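Local coordinates for stage II sporulation E family protein (Thermanaerovibrio acidaminovorans, PDB 3RNR) that is of unknown function but is probably a PP2C-type protein serine/threonine phosphatase, at residues B[66-74]-B[134-142]; B[93-104]-B[157-168]. All blocks are in the same frame, centred on the assembly; numbering follows the deposited sequence. Where two conformers were deposited one is given.

Overall arrangement
The chain first reaches 66-74, after helix 46-63. This segment runs into strand 72-80 of the antiparallel sheet. Next, past strand 85-91, comes 93-104, which opens the second, mixed sheet with a hairpin. The chain then passes helix 113-119 to the loop 134-142, where contact 1 closes by docking that loop on the start of strand 72-80. Contact 2 closes later, when 157-168 returns to pair with strand 95-100. The two closures cross, since their segments alternate along the chain. Contact 1 fixes a loop to one sheet, and contact 2 builds the middle of the other. The two meet where T73 probably hydrogen-bonds to Y168.

Contact 1 of 2, residues B[66-74]-B[134-142]; sequences ILGRTGATM and TSFIGIENL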
loop_
_atom_site.group_PDB
_atom_site.type_symbol
_atom_site.label_atom_id
_atom_site.label_comp_id
_atom_site.label_asym_id
_atom_site.label_seq_id
_atom_site.Cartn_x
_atom_site.Cartn_y
_atom_site.Cartn_z
ATOM N N ILE B 66 2.616 5.803 -27.604
ATOM C CA ILE B 66 3.340 4.568 -27.287
ATOM C C ILE B 66 2.560 3.251 -27.033
ATOM O O ILE B 66 3.124 2.327 -26.448
ATOM C CB ILE B 66 4.450 4.781 -26.236
ATOM C CG1 ILE B 66 3.887 5.371 -24.950
ATOM C CG2 ILE B 66 5.535 5.689 -26.799
ATOM C CD1 ILE B 66 4.945 5.522 -23.876
ATOM N N LEU B 67 1.254 3.219 -27.288
ATOM C CA LEU B 67 0.452 2.049 -26.910
ATOM C C LEU B 67 1.063 0.744 -27.400
ATOM O O LEU B 67 1.416 0.612 -28.566
ATOM C CB LEU B 67 -0.971 2.168 -27.449
ATOM C CG LEU B 67 -1.898 0.986 -27.137
ATOM C CD1 LEU B 67 -2.069 0.817 -25.630
ATOM C CD2 LEU B 67 -3.259 1.166 -27.815
ATOM N N GLY B 68 1.193 -0.222 -26.494
ATOM C CA GLY B 68 1.730 -1.522 -26.852
ATOM C C GLY B 68 3.237 -1.576 -26.725
ATOM O O GLY B 68 3.830 -2.644 -26.764
ATOM N N ARG B 69 3.862 -0.409 -26.615
ATOM C CA ARG B 69 5.315 -0.339 -26.475
ATOM C C ARG B 69 5.820 -0.097 -25.049
ATOM O O ARG B 69 7.030 0.009 -24.815
ATOM C CB ARG B 69 5.897 0.684 -27.458
ATOM C CG ARG B 69 5.762 0.254 -28.911
ATOM C CD ARG B 69 6.779 0.974 -29.788
ATOM N NE ARG B 69 6.507 2.401 -29.879
ATOM C CZ ARG B 69 7.420 3.316 -30.185
ATOM N NH1 ARG B 69 7.078 4.593 -30.247
ATOM N NH2 ARG B 69 8.675 2.955 -30.421
ATOM N N THR B 70 4.886 0.002 -24.105
ATOM C CA THR B 70 5.207 0.231 -22.703
ATOM C C THR B 70 4.202 -0.608 -21.896
ATOM O O THR B 70 3.081 -0.835 -22.337
ATOM C CB THR B 70 5.070 1.734 -22.326
ATOM O OG1 THR B 70 5.352 1.932 -20.926
ATOM C CG2 THR B 70 3.679 2.243 -22.646
ATOM N N GLY B 71 4.589 -1.075 -20.723
ATOM C CA GLY B 71 3.665 -1.896 -19.962
ATOM C C GLY B 71 4.214 -2.348 -18.633
ATOM O O GLY B 71 5.359 -2.053 -18.298
ATOM N N ALA B 72 3.398 -3.083 -17.877
ATOM C CA ALA B 72 3.834 -3.603 -16.593
ATOM C C ALA B 72 3.200 -4.964 -16.389
ATOM O O ALA B 72 2.236 -5.303 -17.067
ATOM C CB ALA B 72 3.416 -2.639 -15.466
ATOM N N THR B 73 3.730 -5.741 -15.452
ATOM C CA THR B 73 3.096 -7.002 -15.062
ATOM C C THR B 73 2.709 -6.807 -13.607
ATOM O O THR B 73 3.264 -5.935 -12.934
ATOM C CB THR B 73 4.060 -8.195 -15.170
ATOM O OG1 THR B 73 5.236 -7.922 -14.394
ATOM C CG2 THR B 73 4.475 -8.396 -16.623
HETATM N N MSE B 74 1.731 -7.561 -13.125
HETATM C CA MSE B 74 1.318 -7.369 -11.737
HETATM C C MSE B 74 0.614 -8.601 -11.188
HETATM O O MSE B 74 0.126 -9.432 -11.946
HETATM C CB MSE B 74 0.389 -6.152 -11.644
HETATM C CG MSE B 74 -0.955 -6.353 -12.334
HETATM SE SE MSE B 74 -2.088 -4.779 -12.211
HETATM C CE MSE B 74 -2.403 -4.803 -10.289
ATOM N N THR B 134 3.121 -12.797 -23.020
ATOM C CA THR B 134 1.964 -12.662 -23.905
ATOM C C THR B 134 0.793 -11.812 -23.408
ATOM O O THR B 134 -0.139 -11.529 -24.168
ATOM C CB THR B 134 1.439 -14.042 -24.274
ATOM O OG1 THR B 134 1.056 -14.712 -23.074
ATOM C CG2 THR B 134 2.550 -14.844 -24.942
ATOM N N SER B 135 0.810 -11.450 -22.128
ATOM C CA SER B 135 -0.241 -10.603 -21.572
ATOM C C SER B 135 0.390 -9.670 -20.545
ATOM O O SER B 135 1.159 -10.123 -19.713
ATOM C CB SER B 135 -1.346 -11.455 -20.940
ATOM O OG SER B 135 -2.477 -10.645 -20.637
ATOM N N PHE B 136 0.096 -8.373 -20.621
ATOM C CA PHE B 136 0.682 -7.402 -19.694
ATOM C C PHE B 136 -0.250 -6.210 -19.592
ATOM O O PHE B 136 -1.104 -6.008 -20.463
ATOM C CB PHE B 136 2.096 -6.957 -20.141
ATOM C CG PHE B 136 2.130 -6.267 -21.488
ATOM C CD1 PHE B 136 1.975 -4.887 -21.581
ATOM C CD2 PHE B 136 2.328 -6.997 -22.658
ATOM C CE1 PHE B 136 2.007 -4.233 -22.832
ATOM C CE2 PHE B 136 2.363 -6.358 -23.919
ATOM C CZ PHE B 136 2.199 -4.975 -23.996
ATOM N N ILE B 137 -0.089 -5.428 -18.528
ATOM C CA ILE B 137 -0.914 -4.257 -18.314
ATOM C C ILE B 137 -0.413 -3.200 -19.279
ATOM O O ILE B 137 0.761 -2.804 -19.228
ATOM C CB ILE B 137 -0.788 -3.723 -16.859
ATOM C CG1 ILE B 137 -1.081 -4.836 -15.842
ATOM C CG2 ILE B 137 -1.721 -2.534 -16.640
ATOM C CD1 ILE B 137 -2.522 -5.398 -15.961
ATOM N N GLY B 138 -1.313 -2.721 -20.133
ATOM C CA GLY B 138 -0.951 -1.831 -21.221
ATOM C C GLY B 138 -0.997 -2.488 -22.591
ATOM O O GLY B 138 -0.784 -1.835 -23.621
ATOM N N ILE B 139 -1.295 -3.780 -22.627
ATOM C CA ILE B 139 -1.387 -4.467 -23.917
ATOM C C ILE B 139 -2.590 -3.898 -24.687
ATOM O O ILE B 139 -3.564 -3.459 -24.081
ATOM C CB ILE B 139 -1.514 -5.994 -23.721
ATOM C CG1 ILE B 139 -1.291 -6.740 -25.043
ATOM C CG2 ILE B 139 -2.854 -6.331 -23.076
ATOM C CD1 ILE B 139 -1.170 -8.265 -24.873
ATOM N N GLU B 140 -2.532 -3.888 -26.015
ATOM C CA GLU B 140 -3.578 -3.198 -26.773
ATOM C C GLU B 140 -5.000 -3.653 -26.412
ATOM O O GLU B 140 -5.910 -2.840 -26.279
ATOM C CB GLU B 140 -3.329 -3.312 -28.283
ATOM C CG GLU B 140 -4.425 -2.693 -29.119
ATOM C CD GLU B 140 -4.176 -2.843 -30.607
ATOM O OE1 GLU B 140 -5.164 -2.955 -31.364
ATOM O OE2 GLU B 140 -2.996 -2.846 -31.019
ATOM N N ASN B 141 -5.189 -4.957 -26.275
ATOM C CA ASN B 141 -6.470 -5.508 -25.850
ATOM C C ASN B 141 -6.204 -6.570 -24.790
ATOM O O ASN B 141 -5.639 -7.602 -25.112
ATOM C CB ASN B 141 -7.152 -6.144 -27.074
ATOM C CG ASN B 141 -8.547 -6.658 -26.778
ATOM O OD1 ASN B 141 -9.205 -6.211 -25.836
ATOM N ND2 ASN B 141 -9.013 -7.603 -27.597
ATOM N N LEU B 142 -6.643 -6.376 -23.546
ATOM C CA LEU B 142 -6.220 -7.320 -22.518
ATOM C C LEU B 142 -7.288 -8.400 -22.459
ATOM O O LEU B 142 -8.421 -8.142 -22.063
ATOM C CB LEU B 142 -6.132 -6.593 -21.165
ATOM C CG LEU B 142 -5.887 -7.451 -19.930
ATOM C CD1 LEU B 142 -4.506 -8.095 -20.042
ATOM C CD2 LEU B 142 -6.018 -6.642 -18.603
HETATM O O HOH W 1 0.960 0.181 -23.807
#
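F136 packs its ring along the backbone of G68-G71, and next to it A72 and I137 form a single antiparallel hydrogen-bonded bridge. A72 N donates to I137 O (3.0 Å). I137 N returns a shorter bond to A72 O (2.7 Å), with a C=O...N angle of 166°. From CB outward, the F136 side chain follows the facing backbone toward the turn I66-R69. F136 CB lies 3.5 Å from A72 O. F136 CD1 meets G71 CA at 3.8 Å, where the facing backbone passes close. F136 CE1 comes 3.6 Å from T70 O, and F136 CZ reaches G68 O at 4.0 Å. With chi1 at 61°, CG stands between the backbone N and the carbonyl carbon, which lays the ring along G71 and T70. One ring face is covered by CB of I139, from the same type II turn, F136-I139. I137 CG1 and CD1 meet the selenomethionine M74, the two side chains crossing at about a right angle, with I137 CG1 3.8 Å from M74 SE. A water joins the two loops, accepting from G68 N and donating to T70 O and G138 O. Around the contact, Q54 of helix 46-63 bonds G138 N and I139 O. Strand 10-18 packs on A72 and M74 through V16, and V91 of strand 85-91 packs on I137.

Contact 2 of 2, residues B[93-104]-B[157-168]; sequences DCRVYLFKGGRL and GEGVLVVSDGVY
Strands 95-100 and 159-164 are antiparallel neighbours in the mixed sheet of this PP2C-type sandwich, with R95, Y97 and F99 facing V163, L161 and G159 in hydrogen-bonded pairs. V96 CG1 and V160 CG2 meet at 3.7 Å on the face toward strands 72-80 and 85-91. On the other face, V163 CG2 touches Y97 CE2 at 3.8 Å. R95, at the start of its strand, grips D165, just past the end of 159-164, end-on. In this salt bridge R95 NH1 reaches D165 OD1 at 2.8 Å and R95 NH2 reaches D165 OD2 at 2.9 Å. OD1 is met on the syn side, OD2 from above the carboxylate plane. A bend at chi3 (-61°) turns the guanidinium, and R95 NE donates to Y97 OH (2.9 Å) in the guanidinium plane. NH2 also bonds P199 O, and D165 OD2 accepts from Q201 N. Nearby, Y168 OH donates to D93 OD1, very short as modelled, and is bonded to T73 OG1. At the far end a water links K100 NZ to E158 OE1, which also accepts from E155 N. The S-D-G sequence at 164-166 resembles a metal-site motif of PP2C relatives. With all three nitrogens engaged, the R95 guanidinium is held against rotation, and it fixes the position of D165.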
loop_
_atom_site.group_PDB
_atom_site.type_symbol
_atom_site.label_atom_id
_atom_site.label_comp_id
_atom_site.label_asym_id
_atom_site.label_seq_id
_atom_site.Cartn_x
_atom_site.Cartn_y
_atom_site.Cartn_z
ATOM N N ASP B 93 4.080 -12.302 -15.711
ATOM C CA ASP B 93 4.899 -13.285 -15.002
ATOM C C ASP B 93 4.956 -13.122 -13.480
ATOM O O ASP B 93 5.755 -13.792 -12.832
ATOM C CB ASP B 93 6.306 -13.353 -15.595
ATOM C CG ASP B 93 7.045 -12.054 -15.437
ATOM O OD1 ASP B 93 6.370 -11.049 -15.162
ATOM O OD2 ASP B 93 8.285 -12.031 -15.572
ATOM N N CYS B 94 4.213 -12.175 -12.915
ATOM C CA CYS B 94 4.093 -12.123 -11.455
ATOM C C CYS B 94 3.286 -13.327 -10.984
ATOM O O CYS B 94 2.498 -13.875 -11.746
ATOM C CB CYS B 94 3.429 -10.837 -11.000
ATOM S SG CYS B 94 4.421 -9.377 -11.291
ATOM N N ARG B 95 3.483 -13.754 -9.738
ATOM C CA ARG B 95 2.882 -15.014 -9.299
ATOM C C ARG B 95 2.096 -14.872 -8.006
ATOM O O ARG B 95 2.410 -14.032 -7.164
ATOM C CB ARG B 95 3.957 -16.103 -9.156
ATOM C CG ARG B 95 4.714 -16.374 -10.460
ATOM C CD ARG B 95 5.694 -17.536 -10.357
ATOM N NE ARG B 95 6.758 -17.371 -9.360
ATOM C CZ ARG B 95 7.817 -16.578 -9.498
ATOM N NH1 ARG B 95 7.951 -15.804 -10.571
ATOM N NH2 ARG B 95 8.734 -16.537 -8.547
ATOM N N VAL B 96 1.070 -15.707 -7.861
ATOM C CA VAL B 96 0.258 -15.746 -6.648
ATOM C C VAL B 96 0.368 -17.111 -5.967
ATOM O O VAL B 96 0.157 -18.140 -6.608
ATOM C CB VAL B 96 -1.224 -15.485 -6.958
ATOM C CG1 VAL B 96 -2.031 -15.378 -5.640
ATOM C CG2 VAL B 96 -1.379 -14.211 -7.812
ATOM N N TYR B 97 0.687 -17.110 -4.673
ATOM C CA TYR B 97 0.787 -18.329 -3.865
ATOM C C TYR B 97 -0.167 -18.303 -2.675
ATOM O O TYR B 97 -0.304 -17.284 -2.002
ATOM C CB TYR B 97 2.212 -18.493 -3.319
ATOM C CG TYR B 97 3.226 -18.729 -4.411
ATOM C CD1 TYR B 97 3.569 -20.023 -4.797
ATOM C CD2 TYR B 97 3.812 -17.665 -5.076
ATOM C CE1 TYR B 97 4.493 -20.251 -5.823
ATOM C CE2 TYR B 97 4.731 -17.878 -6.100
ATOM C CZ TYR B 97 5.062 -19.172 -6.471
ATOM O OH TYR B 97 5.974 -19.373 -7.484
ATOM N N LEU B 98 -0.798 -19.443 -2.403
ATOM C CA LEU B 98 -1.549 -19.633 -1.175
ATOM C C LEU B 98 -0.598 -20.028 -0.048
ATOM O O LEU B 98 0.225 -20.929 -0.223
ATOM C CB LEU B 98 -2.567 -20.760 -1.374
ATOM C CG LEU B 98 -3.410 -21.124 -0.153
ATOM C CD1 LEU B 98 -4.355 -19.974 0.174
ATOM C CD2 LEU B 98 -4.196 -22.423 -0.420
ATOM N N PHE B 99 -0.712 -19.387 1.115
ATOM C CA PHE B 99 0.045 -19.860 2.270
ATOM C C PHE B 99 -0.902 -20.616 3.191
ATOM O O PHE B 99 -1.780 -20.033 3.832
ATOM C CB PHE B 99 0.726 -18.722 3.032
ATOM C CG PHE B 99 1.472 -19.188 4.256
ATOM C CD1 PHE B 99 2.542 -20.068 4.139
ATOM C CD2 PHE B 99 1.100 -18.759 5.527
ATOM C CE1 PHE B 99 3.230 -20.513 5.267
ATOM C CE2 PHE B 99 1.791 -19.195 6.660
ATOM C CZ PHE B 99 2.852 -20.074 6.528
ATOM N N LYS B 100 -0.733 -21.931 3.217
ATOM C CA LYS B 100 -1.607 -22.806 3.983
ATOM C C LYS B 100 -0.855 -24.082 4.332
ATOM O O LYS B 100 0.014 -24.525 3.569
ATOM C CB LYS B 100 -2.863 -23.108 3.172
ATOM C CG LYS B 100 -3.772 -24.132 3.787
ATOM C CD LYS B 100 -5.081 -24.181 3.052
ATOM C CE LYS B 100 -6.035 -25.178 3.714
ATOM N NZ LYS B 100 -7.375 -25.131 3.066
ATOM N N GLY B 101 -1.183 -24.677 5.475
ATOM C CA GLY B 101 -0.524 -25.898 5.907
ATOM C C GLY B 101 0.992 -25.774 5.938
ATOM O O GLY B 101 1.704 -26.736 5.649
ATOM N N GLY B 102 1.482 -24.585 6.283
ATOM C CA GLY B 102 2.910 -24.343 6.388
ATOM C C GLY B 102 3.649 -24.296 5.058
ATOM O O GLY B 102 4.878 -24.228 5.035
ATOM N N ARG B 103 2.908 -24.320 3.953
ATOM C CA ARG B 103 3.499 -24.311 2.612
ATOM C C ARG B 103 2.976 -23.172 1.734
ATOM O O ARG B 103 1.888 -22.650 1.957
ATOM C CB ARG B 103 3.212 -25.635 1.893
ATOM C CG ARG B 103 3.953 -26.836 2.449
ATOM C CD ARG B 103 3.756 -28.076 1.575
ATOM N NE ARG B 103 2.452 -28.711 1.776
ATOM C CZ ARG B 103 2.264 -30.028 1.842
ATOM N NH1 ARG B 103 1.045 -30.520 2.027
ATOM N NH2 ARG B 103 3.295 -30.855 1.722
ATOM N N LEU B 104 3.755 -22.813 0.722
ATOM C CA LEU B 104 3.278 -21.961 -0.357
ATOM C C LEU B 104 2.850 -22.853 -1.520
ATOM O O LEU B 104 3.577 -23.767 -1.914
ATOM C CB LEU B 104 4.386 -21.006 -0.814
ATOM C CG LEU B 104 4.790 -19.902 0.157
ATOM C CD1 LEU B 104 6.029 -19.166 -0.348
ATOM C CD2 LEU B 104 3.622 -18.934 0.379
ATOM N N GLY B 157 -4.278 -17.271 10.181
ATOM C CA GLY B 157 -2.904 -17.727 10.062
ATOM C C GLY B 157 -2.554 -18.175 8.653
ATOM O O GLY B 157 -1.378 -18.308 8.305
ATOM N N GLU B 158 -3.582 -18.484 7.872
ATOM C CA GLU B 158 -3.454 -18.685 6.433
ATOM C C GLU B 158 -3.410 -17.360 5.675
ATOM O O GLU B 158 -3.816 -16.322 6.200
ATOM C CB GLU B 158 -4.539 -19.620 5.915
ATOM C CG GLU B 158 -4.422 -21.011 6.519
ATOM C CD GLU B 158 -5.595 -21.903 6.173
ATOM O OE1 GLU B 158 -6.563 -21.404 5.568
ATOM O OE2 GLU B 158 -5.550 -23.097 6.516
ATOM N N GLY B 159 -2.887 -17.370 4.457
ATOM C CA GLY B 159 -2.769 -16.122 3.733
ATOM C C GLY B 159 -2.388 -16.272 2.280
ATOM O O GLY B 159 -2.535 -17.346 1.688
ATOM N N VAL B 160 -1.926 -15.169 1.698
ATOM C CA VAL B 160 -1.574 -15.142 0.291
ATOM C C VAL B 160 -0.290 -14.331 0.110
ATOM O O VAL B 160 -0.046 -13.347 0.829
ATOM C CB VAL B 160 -2.730 -14.547 -0.550
ATOM C CG1 VAL B 160 -3.082 -13.132 -0.062
ATOM C CG2 VAL B 160 -2.387 -14.557 -2.055
ATOM N N LEU B 161 0.525 -14.761 -0.848
ATOM C CA LEU B 161 1.765 -14.073 -1.182
ATOM C C LEU B 161 1.792 -13.794 -2.679
ATOM O O LEU B 161 1.522 -14.691 -3.481
ATOM C CB LEU B 161 2.967 -14.930 -0.778
ATOM C CG LEU B 161 4.350 -14.438 -1.228
ATOM C CD1 LEU B 161 4.841 -13.408 -0.264
ATOM C CD2 LEU B 161 5.330 -15.592 -1.307
ATOM N N VAL B 162 2.076 -12.547 -3.046
ATOM C CA VAL B 162 2.293 -12.194 -4.440
ATOM C C VAL B 162 3.771 -11.822 -4.667
ATOM O O VAL B 162 4.414 -11.215 -3.804
ATOM C CB VAL B 162 1.326 -11.090 -4.933
ATOM C CG1 VAL B 162 -0.137 -11.597 -4.913
ATOM C CG2 VAL B 162 1.454 -9.824 -4.085
ATOM N N VAL B 163 4.288 -12.183 -5.837
ATOM C CA VAL B 163 5.725 -12.141 -6.112
ATOM C C VAL B 163 6.001 -11.566 -7.490
ATOM O O VAL B 163 5.371 -11.996 -8.455
ATOM C CB VAL B 163 6.293 -13.567 -6.176
ATOM C CG1 VAL B 163 7.810 -13.527 -6.264
ATOM C CG2 VAL B 163 5.847 -14.370 -4.991
ATOM N N SER B 164 6.911 -10.592 -7.578
ATOM C CA SER B 164 7.468 -10.152 -8.863
ATOM C C SER B 164 8.974 -10.319 -8.825
ATOM O O SER B 164 9.663 -9.693 -8.018
ATOM C CB SER B 164 7.131 -8.681 -9.091
ATOM O OG SER B 164 7.794 -8.176 -10.235
ATOM N N ASP B 165 9.451 -11.316 -9.545
ATOM C CA ASP B 165 10.867 -11.573 -9.801
ATOM C C ASP B 165 11.523 -11.446 -11.180
ATOM O O ASP B 165 12.573 -12.058 -11.369
ATOM C CB ASP B 165 11.408 -12.735 -8.961
ATOM C CG ASP B 165 10.841 -14.036 -9.369
ATOM O OD1 ASP B 165 10.091 -14.045 -10.368
ATOM O OD2 ASP B 165 11.166 -15.038 -8.706
ATOM N N GLY B 166 10.818 -10.933 -12.187
ATOM C CA GLY B 166 11.304 -11.013 -13.563
ATOM C C GLY B 166 12.698 -10.438 -13.774
ATOM O O GLY B 166 13.102 -9.501 -13.101
ATOM N N VAL B 167 13.443 -11.000 -14.719
ATOM C CA VAL B 167 14.804 -10.543 -14.969
ATOM C C VAL B 167 14.816 -9.125 -15.548
ATOM O O VAL B 167 15.800 -8.390 -15.405
ATOM C CB VAL B 167 15.547 -11.510 -15.924
ATOM C CG1 VAL B 167 14.860 -11.543 -17.285
ATOM C CG2 VAL B 167 17.005 -11.113 -16.066
ATOM N N TYR B 168 13.707 -8.752 -16.186
ATOM C CA TYR B 168 13.564 -7.480 -16.898
ATOM C C TYR B 168 13.433 -6.259 -15.974
ATOM O O TYR B 168 13.377 -5.124 -16.443
ATOM C CB TYR B 168 12.344 -7.544 -17.834
ATOM C CG TYR B 168 11.044 -7.899 -17.127
ATOM C CD1 TYR B 168 10.359 -6.952 -16.369
ATOM C CD2 TYR B 168 10.511 -9.185 -17.206
ATOM C CE1 TYR B 168 9.173 -7.278 -15.704
ATOM C CE2 TYR B 168 9.324 -9.519 -16.543
ATOM C CZ TYR B 168 8.665 -8.559 -15.804
ATOM O OH TYR B 168 7.501 -8.881 -15.151
HETATM O O HOH W 2 7.836 -12.162 -11.851
HETATM O O HOH W 3 -8.323 -22.815 4.167
#